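Local atomic coordinates of 3',5'-cyclic-nucleotide phosphodiesterase 1 (Saccharomyces cerevisiae, PDB entry 4OJV), a protein that belongs to the class-II cyclic-nucleotide phosphodiesterase family of the metallo-hydrolase clan and carries two neighbouring zinc ions in a buried site. Residues I8-N12 against I360-G364; A11-T16 against T325-S329; P66-E70 against A332-R337; T127-H133 against V241-V245. All blocks are in the same frame, centred on the assembly; numbering follows the deposited sequence.

Contact 1: I8-N12 against I360-G364; sequences ILGAN and IALEG
Glu-363 reaches across to Ala-11, and two hydrogen bonds join the segments. At one end the amide of Gly-364 meets Ile-8 O at 2.9 Å, while the CA-H of Glu-363 adds a weaker contact to the same oxygen. At the other end Glu-363 OE2 accepts from Ala-11 N at 2.8 Å, the donor standing 46° above the carboxylate plane. A bend at chi2 (87°) folds the Glu-363 chain back along the 8-12 backbone, laying CG against Gly-10 CA at 3.6 Å before the carboxylate arrives. Two backbone atoms buried here, Leu-9 O and Glu-363 N, find no polar partner in the model.

The apolar contacts are small and close. The methyls of Ala-11 and Ala-361 meet CB to CB at 3.8 Å, and Ile-8 presents its CG2 branch to Ala-361 CB at 4.2 Å. Ile-8 CB also lies 3.4 Å from Leu-362 O.

The chain turns a corner at Leu-9, where Leu-9 and Gly-10 together face Cys-22 in a classic beta bulge. Leu-9 packs on helix 44-53 and strand 22-27, while Ala-361 leans on strand 321-325; the contact thus joins the ends of strands 4-8 and 357-360, which belong to different sheets.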
loop_
_atom_site.group_PDB
_atom_site.type_symbol
_atom_site.label_atom_id
_atom_site.label_comp_id
_atom_site.label_asym_id
_atom_site.label_seq_id
_atom_site.Cartn_x
_atom_site.Cartn_y
_atom_site.Cartn_z
ATOM N N ILE A 8 1.493 -0.330 16.643
ATOM C CA ILE A 8 1.880 0.524 15.526
ATOM C C ILE A 8 2.001 -0.334 14.273
ATOM O O ILE A 8 2.990 -1.042 14.100
ATOM C CB ILE A 8 3.207 1.260 15.797
ATOM C CG1 ILE A 8 3.187 1.936 17.174
ATOM C CG2 ILE A 8 3.494 2.249 14.671
ATOM C CD1 ILE A 8 2.215 3.075 17.320
ATOM N N LEU A 9 0.976 -0.319 13.424
ATOM C CA LEU A 9 1.061 -1.050 12.160
ATOM C C LEU A 9 1.822 -0.263 11.117
ATOM O O LEU A 9 2.575 -0.836 10.326
ATOM C CB LEU A 9 -0.316 -1.449 11.628
ATOM C CG LEU A 9 -1.103 -2.436 12.482
ATOM C CD1 LEU A 9 -2.352 -2.883 11.749
ATOM C CD2 LEU A 9 -0.277 -3.651 12.894
ATOM N N GLY A 10 1.622 1.050 11.105
ATOM C CA GLY A 10 2.299 1.896 10.139
ATOM C C GLY A 10 2.475 3.291 10.681
ATOM O O GLY A 10 1.547 3.873 11.261
ATOM N N ALA A 11 3.682 3.824 10.518
ATOM C CA ALA A 11 3.995 5.177 10.959
ATOM C C ALA A 11 4.790 5.940 9.899
ATOM O O ALA A 11 5.387 6.963 10.191
ATOM C CB ALA A 11 4.750 5.149 12.284
ATOM N N ASN A 12 4.773 5.438 8.669
ATOM C CA ASN A 12 5.509 6.020 7.550
ATOM C C ASN A 12 4.710 7.163 6.926
ATOM O O ASN A 12 3.543 6.982 6.588
ATOM C CB ASN A 12 5.749 4.891 6.548
ATOM C CG ASN A 12 6.375 5.340 5.249
ATOM O OD1 ASN A 12 6.999 6.386 5.155
ATOM N ND2 ASN A 12 6.196 4.524 4.226
ATOM N N ILE A 360 9.869 8.139 18.773
ATOM C CA ILE A 360 9.347 7.944 17.420
ATOM C C ILE A 360 8.530 6.658 17.416
ATOM O O ILE A 360 8.968 5.648 17.966
ATOM C CB ILE A 360 10.491 7.832 16.375
ATOM C CG1 ILE A 360 11.460 9.028 16.456
ATOM C CG2 ILE A 360 9.930 7.652 14.967
ATOM C CD1 ILE A 360 10.868 10.386 16.143
ATOM N N ALA A 361 7.352 6.694 16.786
ATOM C CA ALA A 361 6.533 5.496 16.576
ATOM C C ALA A 361 7.239 4.518 15.653
ATOM O O ALA A 361 7.678 4.898 14.569
ATOM C CB ALA A 361 5.183 5.863 15.976
ATOM N N LEU A 362 7.344 3.264 16.087
ATOM C CA LEU A 362 8.020 2.220 15.322
ATOM C C LEU A 362 7.073 1.097 14.963
ATOM O O LEU A 362 6.502 0.443 15.844
ATOM C CB LEU A 362 9.203 1.647 16.104
ATOM C CG LEU A 362 10.361 2.589 16.442
ATOM C CD1 LEU A 362 11.360 1.904 17.368
ATOM C CD2 LEU A 362 11.040 3.088 15.176
ATOM N N GLU A 363 6.924 0.870 13.664
ATOM C CA GLU A 363 6.086 -0.202 13.163
ATOM C C GLU A 363 6.494 -1.535 13.762
ATOM O O GLU A 363 7.677 -1.762 14.056
ATOM C CB GLU A 363 6.225 -0.299 11.649
ATOM C CG GLU A 363 5.713 0.909 10.909
ATOM C CD GLU A 363 6.709 2.039 10.717
ATOM O OE1 GLU A 363 7.842 2.093 11.327
ATOM O OE2 GLU A 363 6.294 2.898 9.907
ATOM N N GLY A 364 5.515 -2.410 13.950
ATOM C CA GLY A 364 5.804 -3.756 14.429
ATOM C C GLY A 364 6.019 -3.818 15.929
ATOM O O GLY A 364 6.556 -4.804 16.431
#

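Contact 2: A11-T16 against T325-S329; sequences ANGGPT and THVKS. With ZN (zinc ion), chain E; SO4 (sulfate ion), chain B.
Gly-13 lies over the imidazole of His-326, its CA 3.5 Å from the ring centroid and only 9° off the ring normal, a CH-pi contact with the backbone itself as the lid. The ring swings away from its own backbone N (chi1 -158°), taking NE2 to a zinc ion at 2.1 Å, while ND1 is fixed by Ser-281. Lys-328 runs alongside Gly-13 and Gly-14. Extended as far as CE, it turns only at its last torsion, and NZ, tilted 34° from the Gly-13 carbonyl plane, meets both Gly-13 O and sulfate O2 at 2.8 Å. The ammonium thus ties the loop to the anion beside the metal.

His-326 is one of the zinc ligands of a metallo-beta-lactamase-like site, and the 11-16 loop facing it is shaped by an Asx turn, with Asn-12 OD1 accepting from Gly-14 N. Gly-13 N bonds to Val-327 O at 3.0 Å, and Ser-329 N to Gly-14 O at 2.9 Å. Ser-329 CB packs on CD of Pro-15, a residue preceded by a cis peptide bond, while Ser-329 OG shares a water with Asn-12 OD1 and Thr-16. Pro-15 and Ser-329 also pack against Tyr-115 and Met-111, respectively, of the second subunit.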
loop_
_atom_site.group_PDB
_atom_site.type_symbol
_atom_site.label_atom_id
_atom_site.label_comp_id
_atom_site.label_asym_id
_atom_site.label_seq_id
_atom_site.Cartn_x
_atom_site.Cartn_y
_atom_site.Cartn_z
ATOM N N ALA A 11 3.682 3.824 10.518
ATOM C CA ALA A 11 3.995 5.177 10.959
ATOM C C ALA A 11 4.790 5.940 9.899
ATOM O O ALA A 11 5.387 6.963 10.191
ATOM C CB ALA A 11 4.750 5.149 12.284
ATOM N N ASN A 12 4.773 5.438 8.669
ATOM C CA ASN A 12 5.509 6.020 7.550
ATOM C C ASN A 12 4.710 7.163 6.926
ATOM O O ASN A 12 3.543 6.982 6.588
ATOM C CB ASN A 12 5.749 4.891 6.548
ATOM C CG ASN A 12 6.375 5.340 5.249
ATOM O OD1 ASN A 12 6.999 6.386 5.155
ATOM N ND2 ASN A 12 6.196 4.524 4.226
ATOM N N GLY A 13 5.323 8.334 6.763
ATOM C CA GLY A 13 4.667 9.474 6.126
ATOM C C GLY A 13 4.738 9.512 4.612
ATOM O O GLY A 13 4.148 10.402 4.013
ATOM N N GLY A 14 5.430 8.550 4.003
ATOM C CA GLY A 14 5.685 8.550 2.561
ATOM C C GLY A 14 7.045 9.161 2.265
ATOM O O GLY A 14 7.700 9.699 3.157
ATOM N N PRO A 15 7.490 9.117 0.998
ATOM C CA PRO A 15 6.725 8.656 -0.151
ATOM C C PRO A 15 6.797 7.162 -0.434
ATOM O O PRO A 15 6.075 6.698 -1.316
ATOM C CB PRO A 15 7.335 9.445 -1.310
ATOM C CG PRO A 15 8.763 9.614 -0.903
ATOM C CD PRO A 15 8.740 9.792 0.590
ATOM N N THR A 16 7.604 6.391 0.290
ATOM C CA THR A 16 7.506 4.934 0.122
ATOM C C THR A 16 6.110 4.514 0.600
ATOM O O THR A 16 5.515 5.150 1.485
ATOM C CB THR A 16 8.623 4.127 0.813
ATOM O OG1 THR A 16 8.426 4.144 2.229
ATOM C CG2 THR A 16 10.010 4.662 0.456
ATOM N N THR A 325 4.801 10.469 14.813
ATOM C CA THR A 325 4.357 9.611 13.726
ATOM C C THR A 325 4.610 10.263 12.370
ATOM O O THR A 325 4.982 11.434 12.282
ATOM C CB THR A 325 2.847 9.350 13.862
ATOM O OG1 THR A 325 2.161 10.599 13.706
ATOM C CG2 THR A 325 2.525 8.743 15.232
ATOM N N HIS A 326 4.395 9.491 11.306
ATOM C CA HIS A 326 4.275 10.038 9.950
ATOM C C HIS A 326 5.526 10.738 9.483
ATOM O O HIS A 326 5.471 11.693 8.723
ATOM C CB HIS A 326 3.059 10.977 9.882
ATOM C CG HIS A 326 2.500 11.186 8.498
ATOM N ND1 HIS A 326 2.967 12.136 7.657
ATOM C CD2 HIS A 326 1.433 10.580 7.849
ATOM C CE1 HIS A 326 2.262 12.107 6.518
ATOM N NE2 HIS A 326 1.317 11.168 6.633
ATOM N N VAL A 327 6.687 10.264 9.922
ATOM C CA VAL A 327 7.935 10.841 9.434
ATOM C C VAL A 327 8.141 10.405 7.982
ATOM O O VAL A 327 8.001 9.228 7.644
ATOM C CB VAL A 327 9.142 10.457 10.316
ATOM C CG1 VAL A 327 10.441 10.998 9.727
ATOM C CG2 VAL A 327 8.945 10.986 11.732
ATOM N N LYS A 328 8.465 11.370 7.130
ATOM C CA LYS A 328 8.673 11.092 5.715
ATOM C C LYS A 328 10.100 10.646 5.431
ATOM O O LYS A 328 11.045 11.050 6.122
ATOM C CB LYS A 328 8.348 12.343 4.901
ATOM C CG LYS A 328 6.856 12.640 4.865
ATOM C CD LYS A 328 6.520 13.874 4.037
ATOM C CE LYS A 328 5.019 14.133 3.943
ATOM N NZ LYS A 328 4.236 13.085 3.222
ATOM N N SER A 329 10.270 9.820 4.402
ATOM C CA SER A 329 11.619 9.580 3.874
ATOM C C SER A 329 12.136 10.851 3.220
ATOM O O SER A 329 11.369 11.732 2.804
ATOM C CB SER A 329 11.645 8.470 2.825
ATOM O OG SER A 329 11.207 7.245 3.343
HETATM ZN ZN ZN E . -0.456 11.272 5.499
HETATM S S SO4 B . 0.593 13.494 3.077
HETATM O O1 SO4 B . 0.192 12.645 1.921
HETATM O O2 SO4 B . 1.788 14.302 2.692
HETATM O O3 SO4 B . -0.539 14.383 3.493
HETATM O O4 SO4 B . 0.970 12.565 4.173
HETATM O O HOH W 1 7.351 7.755 11.716
HETATM O O HOH W 2 8.654 6.625 3.009
HETATM O O HOH W 3 -1.651 11.987 4.042
#

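Contact 3: P66-E70 against A332-R337; sequences PSFYE and AKRDPR
Tyr-69 and Asp-335 are the nearest CA pair, 5.3 Å from CA to CA, where the 66-70 loop passes the turn leading into helix 336-350. The Tyr-69 ring is laid against that turn by one face: Asp-335 CA and Pro-336 CD both stand over it, each 3.7 Å from the centroid and offset toward the rim. Ala-332 O comes instead to the ring edge, close to its plane. The phenol OH bonds weakly to Thr-330 N and also reaches a bound (4S)-2-methyl-2,4-pentanediol molecule.

Beside the ring, both carboxylate oxygens of Asp-335 accept two bonds each. Its CG is anti to the backbone N (chi1 -169°), which lets OD1 turn back to Arg-337 N while Arg-337 clasps the carboxylate side-on: NE takes OD1 and NH2 takes OD2 through the syn lone pairs. The anti side of OD2 receives Ser-67 OG at 2.6 Å. The same Arg-337 NH2 also donates to Pro-66 O at 2.8 Å, in the carbonyl plane and almost in the guanidinium plane, coupling the salt bridge to the loop. With four donors on two oxygens, the carboxylate would probably stay ionised. Farther out, Glu-70 OE1 forms a long salt bridge to Arg-334 NE, supplemented by a shared water, while Arg-334 NH2 is salt-bridged to Glu-342.

Asp-335 is thus the N-cap of helix 336-350, tied to the 66-70 loop.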
loop_
_atom_site.group_PDB
_atom_site.type_symbol
_atom_site.label_atom_id
_atom_site.label_comp_id
_atom_site.label_asym_id
_atom_site.label_seq_id
_atom_site.Cartn_x
_atom_site.Cartn_y
_atom_site.Cartn_z
ATOM N N PRO A 66 14.350 -1.509 10.950
ATOM C CA PRO A 66 14.735 -0.973 9.635
ATOM C C PRO A 66 14.983 0.534 9.650
ATOM O O PRO A 66 14.308 1.262 10.396
ATOM C CB PRO A 66 13.524 -1.295 8.756
ATOM C CG PRO A 66 12.890 -2.472 9.421
ATOM C CD PRO A 66 13.068 -2.236 10.892
ATOM N N SER A 67 15.957 0.981 8.850
ATOM C CA SER A 67 16.290 2.398 8.740
ATOM C C SER A 67 16.563 2.791 7.287
ATOM O O SER A 67 15.804 3.565 6.701
ATOM C CB SER A 67 17.493 2.730 9.631
ATOM O OG SER A 67 17.916 4.060 9.436
ATOM N N PHE A 68 17.652 2.259 6.723
ATOM C CA PHE A 68 18.059 2.444 5.315
ATOM C C PHE A 68 18.848 3.726 5.037
ATOM O O PHE A 68 18.984 4.149 3.886
ATOM C CB PHE A 68 16.882 2.246 4.340
ATOM C CG PHE A 68 16.168 0.935 4.529
ATOM C CD1 PHE A 68 16.828 -0.275 4.320
ATOM C CD2 PHE A 68 14.845 0.907 4.948
ATOM C CE1 PHE A 68 16.175 -1.487 4.512
ATOM C CE2 PHE A 68 14.179 -0.299 5.122
ATOM C CZ PHE A 68 14.846 -1.496 4.907
ATOM N N TYR A 69 19.400 4.318 6.092
ATOM C CA TYR A 69 20.215 5.515 5.948
ATOM C C TYR A 69 21.669 5.171 6.281
ATOM O O TYR A 69 22.277 4.376 5.571
ATOM C CB TYR A 69 19.651 6.670 6.775
ATOM C CG TYR A 69 18.288 7.114 6.272
ATOM C CD1 TYR A 69 17.116 6.443 6.648
ATOM C CD2 TYR A 69 18.171 8.203 5.410
ATOM C CE1 TYR A 69 15.869 6.839 6.184
ATOM C CE2 TYR A 69 16.923 8.607 4.932
ATOM C CZ TYR A 69 15.778 7.919 5.326
ATOM O OH TYR A 69 14.530 8.332 4.870
ATOM N N GLU A 70 22.228 5.721 7.350
ATOM C CA GLU A 70 23.599 5.360 7.739
ATOM C C GLU A 70 23.762 3.843 7.842
ATOM O O GLU A 70 24.807 3.306 7.462
ATOM C CB GLU A 70 23.992 6.070 9.030
ATOM C CG GLU A 70 24.158 7.569 8.827
ATOM C CD GLU A 70 24.221 8.342 10.121
ATOM O OE1 GLU A 70 23.351 8.143 10.987
ATOM O OE2 GLU A 70 25.151 9.164 10.268
ATOM N N ALA A 332 18.434 11.968 2.438
ATOM C CA ALA A 332 19.417 12.558 3.336
ATOM C C ALA A 332 20.400 11.508 3.824
ATOM O O ALA A 332 20.156 10.310 3.705
ATOM C CB ALA A 332 18.720 13.207 4.523
ATOM N N LYS A 333 21.519 11.963 4.386
ATOM C CA LYS A 333 22.530 11.043 4.887
ATOM C C LYS A 333 22.060 10.317 6.143
ATOM O O LYS A 333 22.376 9.147 6.335
ATOM C CB LYS A 333 23.849 11.772 5.154
ATOM C CG LYS A 333 24.547 12.269 3.895
ATOM C CD LYS A 333 25.878 12.933 4.212
ATOM C CE LYS A 333 26.597 13.353 2.940
ATOM N NZ LYS A 333 27.930 13.952 3.222
ATOM N N ARG A 334 21.292 11.011 6.982
ATOM C CA ARG A 334 20.866 10.466 8.276
ATOM C C ARG A 334 19.357 10.251 8.315
ATOM O O ARG A 334 18.584 11.036 7.763
ATOM C CB ARG A 334 21.302 11.400 9.409
ATOM C CG ARG A 334 21.096 10.878 10.829
ATOM C CD ARG A 334 22.201 11.372 11.758
ATOM N NE ARG A 334 22.111 10.787 13.100
ATOM C CZ ARG A 334 21.536 11.367 14.142
ATOM N NH1 ARG A 334 20.982 12.568 14.021
ATOM N NH2 ARG A 334 21.522 10.739 15.311
ATOM N N ASP A 335 18.961 9.177 8.985
ATOM C CA ASP A 335 17.554 8.838 9.176
ATOM C C ASP A 335 16.821 10.047 9.763
ATOM O O ASP A 335 17.173 10.528 10.844
ATOM C CB ASP A 335 17.489 7.629 10.115
ATOM C CG ASP A 335 16.108 6.982 10.202
ATOM O OD1 ASP A 335 15.078 7.691 10.242
ATOM O OD2 ASP A 335 16.084 5.733 10.268
ATOM N N PRO A 336 15.795 10.560 9.050
ATOM C CA PRO A 336 15.140 11.771 9.543
ATOM C C PRO A 336 14.414 11.559 10.862
ATOM O O PRO A 336 14.184 12.521 11.576
ATOM C CB PRO A 336 14.145 12.117 8.429
ATOM C CG PRO A 336 13.905 10.829 7.725
ATOM C CD PRO A 336 15.228 10.116 7.765
ATOM N N ARG A 337 14.070 10.318 11.199
ATOM C CA ARG A 337 13.461 10.070 12.501
ATOM C C ARG A 337 14.440 10.418 13.626
ATOM O O ARG A 337 14.034 10.945 14.662
ATOM C CB ARG A 337 13.024 8.617 12.619
ATOM C CG ARG A 337 11.907 8.268 11.643
ATOM C CD ARG A 337 11.606 6.784 11.606
ATOM N NE ARG A 337 12.767 6.000 11.187
ATOM C CZ ARG A 337 12.819 4.676 11.219
ATOM N NH1 ARG A 337 11.760 3.983 11.633
ATOM N NH2 ARG A 337 13.926 4.048 10.844
HETATM O O HOH W 4 11.884 1.108 11.787
HETATM O O HOH W 5 20.958 7.368 9.886
HETATM O O HOH W 6 23.569 8.530 13.539
#

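Contact 4: T127-H133 against V241-V245; sequences THPHLDH and VCGDV. With ZN (zinc ion), chain D; ZN (zinc ion), chain E.
Asp-244 faces the histidines of 127-133, and its side chain can be followed atom by atom into the two-zinc site. CB lies 3.7 Å from His-128 CE1, and CG passes closer still to that same ring atom, which also stands over the face of the His-133 ring. A chi1 of -55°, with CG anti to the carbonyl carbon, carries the carboxylate between the metals. There OD1 rests 3.0 Å from His-133 CE1 and binds neither ion. OD2 is shared, at 2.2 Å from the zinc held by His-128 NE2 and His-130 ND1 and at 2.1 Å from the zinc held by Asp-132 OD2 and His-133 NE2. Water 3 also bridges the ions and donates to Asp-132 OD1 at 2.7 Å.

The ligands follow the His-x-His-x-Asp-His signature of the metallo-beta-lactamase fold, completed by His-213 on one ion and His-326 on the other. A second shell holds them: His-128 ND1 donates to Thr-127 OG1 at 3.0 Å, with the hydroxyl near the ring plane, and His-133 ND1 is bonded to Asp-39. Thr-127 CB also packs tightly on Gly-243 CA, at 3.4 Å.

The 127-133 loop runs from strand 121-125 to helix 135-140, with Pro-129 against helix 159-169; Asp-244 follows strand 238-242, which is flanked by strands 222-232 and 273-279.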
loop_
_atom_site.group_PDB
_atom_site.type_symbol
_atom_site.label_atom_id
_atom_site.label_comp_id
_atom_site.label_asym_id
_atom_site.label_seq_id
_atom_site.Cartn_x
_atom_site.Cartn_y
_atom_site.Cartn_z
ATOM N N THR A 127 -8.863 9.667 9.924
ATOM C CA THR A 127 -8.594 11.084 10.174
ATOM C C THR A 127 -8.839 11.959 8.947
ATOM O O THR A 127 -9.310 13.086 9.049
ATOM C CB THR A 127 -7.157 11.302 10.692
ATOM O OG1 THR A 127 -6.211 10.940 9.669
ATOM C CG2 THR A 127 -6.914 10.522 11.992
ATOM N N HIS A 128 -8.469 11.439 7.786
ATOM C CA HIS A 128 -8.693 12.113 6.511
ATOM C C HIS A 128 -8.521 11.105 5.410
ATOM O O HIS A 128 -7.911 10.058 5.634
ATOM C CB HIS A 128 -7.808 13.358 6.337
ATOM C CG HIS A 128 -6.321 13.078 6.176
ATOM N ND1 HIS A 128 -5.558 12.479 7.128
ATOM C CD2 HIS A 128 -5.463 13.400 5.126
ATOM C CE1 HIS A 128 -4.268 12.436 6.699
ATOM N NE2 HIS A 128 -4.208 13.006 5.476
ATOM N N PRO A 129 -9.070 11.375 4.215
ATOM C CA PRO A 129 -9.147 10.344 3.185
ATOM C C PRO A 129 -7.981 10.327 2.197
ATOM O O PRO A 129 -8.066 9.670 1.166
ATOM C CB PRO A 129 -10.461 10.677 2.483
ATOM C CG PRO A 129 -10.489 12.173 2.527
ATOM C CD PRO A 129 -9.921 12.535 3.878
ATOM N N HIS A 130 -6.867 10.985 2.519
ATOM C CA HIS A 130 -5.665 10.809 1.683
ATOM C C HIS A 130 -5.321 9.346 1.592
ATOM O O HIS A 130 -5.448 8.590 2.572
ATOM C CB HIS A 130 -4.451 11.561 2.219
ATOM C CG HIS A 130 -4.409 13.022 1.858
ATOM N ND1 HIS A 130 -3.654 13.923 2.559
ATOM C CD2 HIS A 130 -5.015 13.718 0.827
ATOM C CE1 HIS A 130 -3.797 15.135 1.981
ATOM N NE2 HIS A 130 -4.643 15.008 0.937
ATOM N N LEU A 131 -4.881 8.936 0.405
ATOM C CA LEU A 131 -4.739 7.516 0.108
ATOM C C LEU A 131 -3.846 6.757 1.111
ATOM O O LEU A 131 -4.134 5.593 1.416
ATOM C CB LEU A 131 -4.284 7.325 -1.346
ATOM C CG LEU A 131 -4.364 5.897 -1.916
ATOM C CD1 LEU A 131 -4.784 5.929 -3.385
ATOM C CD2 LEU A 131 -3.044 5.165 -1.737
ATOM N N ASP A 132 -2.779 7.394 1.611
ATOM C CA ASP A 132 -1.883 6.746 2.579
ATOM C C ASP A 132 -2.563 6.409 3.905
ATOM O O ASP A 132 -2.032 5.612 4.677
ATOM C CB ASP A 132 -0.564 7.535 2.821
ATOM C CG ASP A 132 -0.797 8.983 3.326
ATOM O OD1 ASP A 132 -1.647 9.654 2.693
ATOM O OD2 ASP A 132 -0.169 9.498 4.336
ATOM N N HIS A 133 -3.741 6.979 4.164
ATOM C CA HIS A 133 -4.471 6.716 5.404
ATOM C C HIS A 133 -5.607 5.756 5.213
ATOM O O HIS A 133 -6.288 5.425 6.181
ATOM C CB HIS A 133 -4.944 8.024 6.053
ATOM C CG HIS A 133 -3.797 8.906 6.453
ATOM N ND1 HIS A 133 -3.396 9.101 7.739
ATOM C CD2 HIS A 133 -2.901 9.588 5.661
ATOM C CE1 HIS A 133 -2.304 9.881 7.739
ATOM N NE2 HIS A 133 -1.993 10.163 6.472
ATOM N N VAL A 241 -4.862 10.547 19.374
ATOM C CA VAL A 241 -4.284 9.948 18.175
ATOM C C VAL A 241 -4.636 10.864 17.010
ATOM O O VAL A 241 -5.815 11.072 16.712
ATOM C CB VAL A 241 -4.781 8.499 17.943
ATOM C CG1 VAL A 241 -4.012 7.866 16.798
ATOM C CG2 VAL A 241 -4.619 7.652 19.201
ATOM N N CYS A 242 -3.611 11.381 16.336
ATOM C CA CYS A 242 -3.782 12.504 15.410
ATOM C C CYS A 242 -3.660 12.127 13.944
ATOM O O CYS A 242 -2.823 11.305 13.553
ATOM C CB CYS A 242 -2.730 13.582 15.697
ATOM S SG CYS A 242 -2.748 14.220 17.385
ATOM N N GLY A 243 -4.472 12.778 13.121
ATOM C CA GLY A 243 -4.217 12.806 11.686
ATOM C C GLY A 243 -3.215 13.886 11.320
ATOM O O GLY A 243 -2.857 14.723 12.165
ATOM N N ASP A 244 -2.787 13.878 10.053
ATOM C CA ASP A 244 -1.821 14.853 9.527
ATOM C C ASP A 244 -2.342 16.260 9.843
ATOM O O ASP A 244 -3.557 16.494 9.828
ATOM C CB ASP A 244 -1.641 14.749 7.989
ATOM C CG ASP A 244 -1.242 13.333 7.461
ATOM O OD1 ASP A 244 -1.025 12.469 8.377
ATOM O OD2 ASP A 244 -1.216 13.129 6.135
ATOM N N VAL A 245 -1.437 17.193 10.102
ATOM C CA VAL A 245 -1.844 18.505 10.593
ATOM C C VAL A 245 -0.747 19.532 10.349
ATOM O O VAL A 245 0.445 19.207 10.341
ATOM C CB VAL A 245 -2.226 18.430 12.100
ATOM C CG1 VAL A 245 -1.011 18.073 12.955
ATOM C CG2 VAL A 245 -2.869 19.725 12.590
HETATM ZN ZN ZN D . -2.457 13.685 4.376
HETATM ZN ZN ZN E . -0.456 11.272 5.499
HETATM O O HOH W 3 -1.651 11.987 4.042
#

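Overall arrangement
The metal site is where contacts 2 and 4 converge, their centres 12 Å apart: His-326 of contact 2 completes the zinc coordination begun by Asp-132, His-133 and Asp-244 of contact 4, and water 3 belongs to both. Contact 1 shares Ala-11 and Asn-12 with contact 2, at 9 Å between centres, and continues the same loop away from the metals. Contact 3 is more remote, about 24 Å from contact 4 centre to centre, yet it touches contact 2 where Val-327 packs on Pro-336 and Arg-337. Near that junction Ser-329 and Tyr-69 each bond to (4S)-2-methyl-2,4-pentanediol, probably from the crystallisation liquor. Contacts 2, 3 and 4 all reach the second subunit.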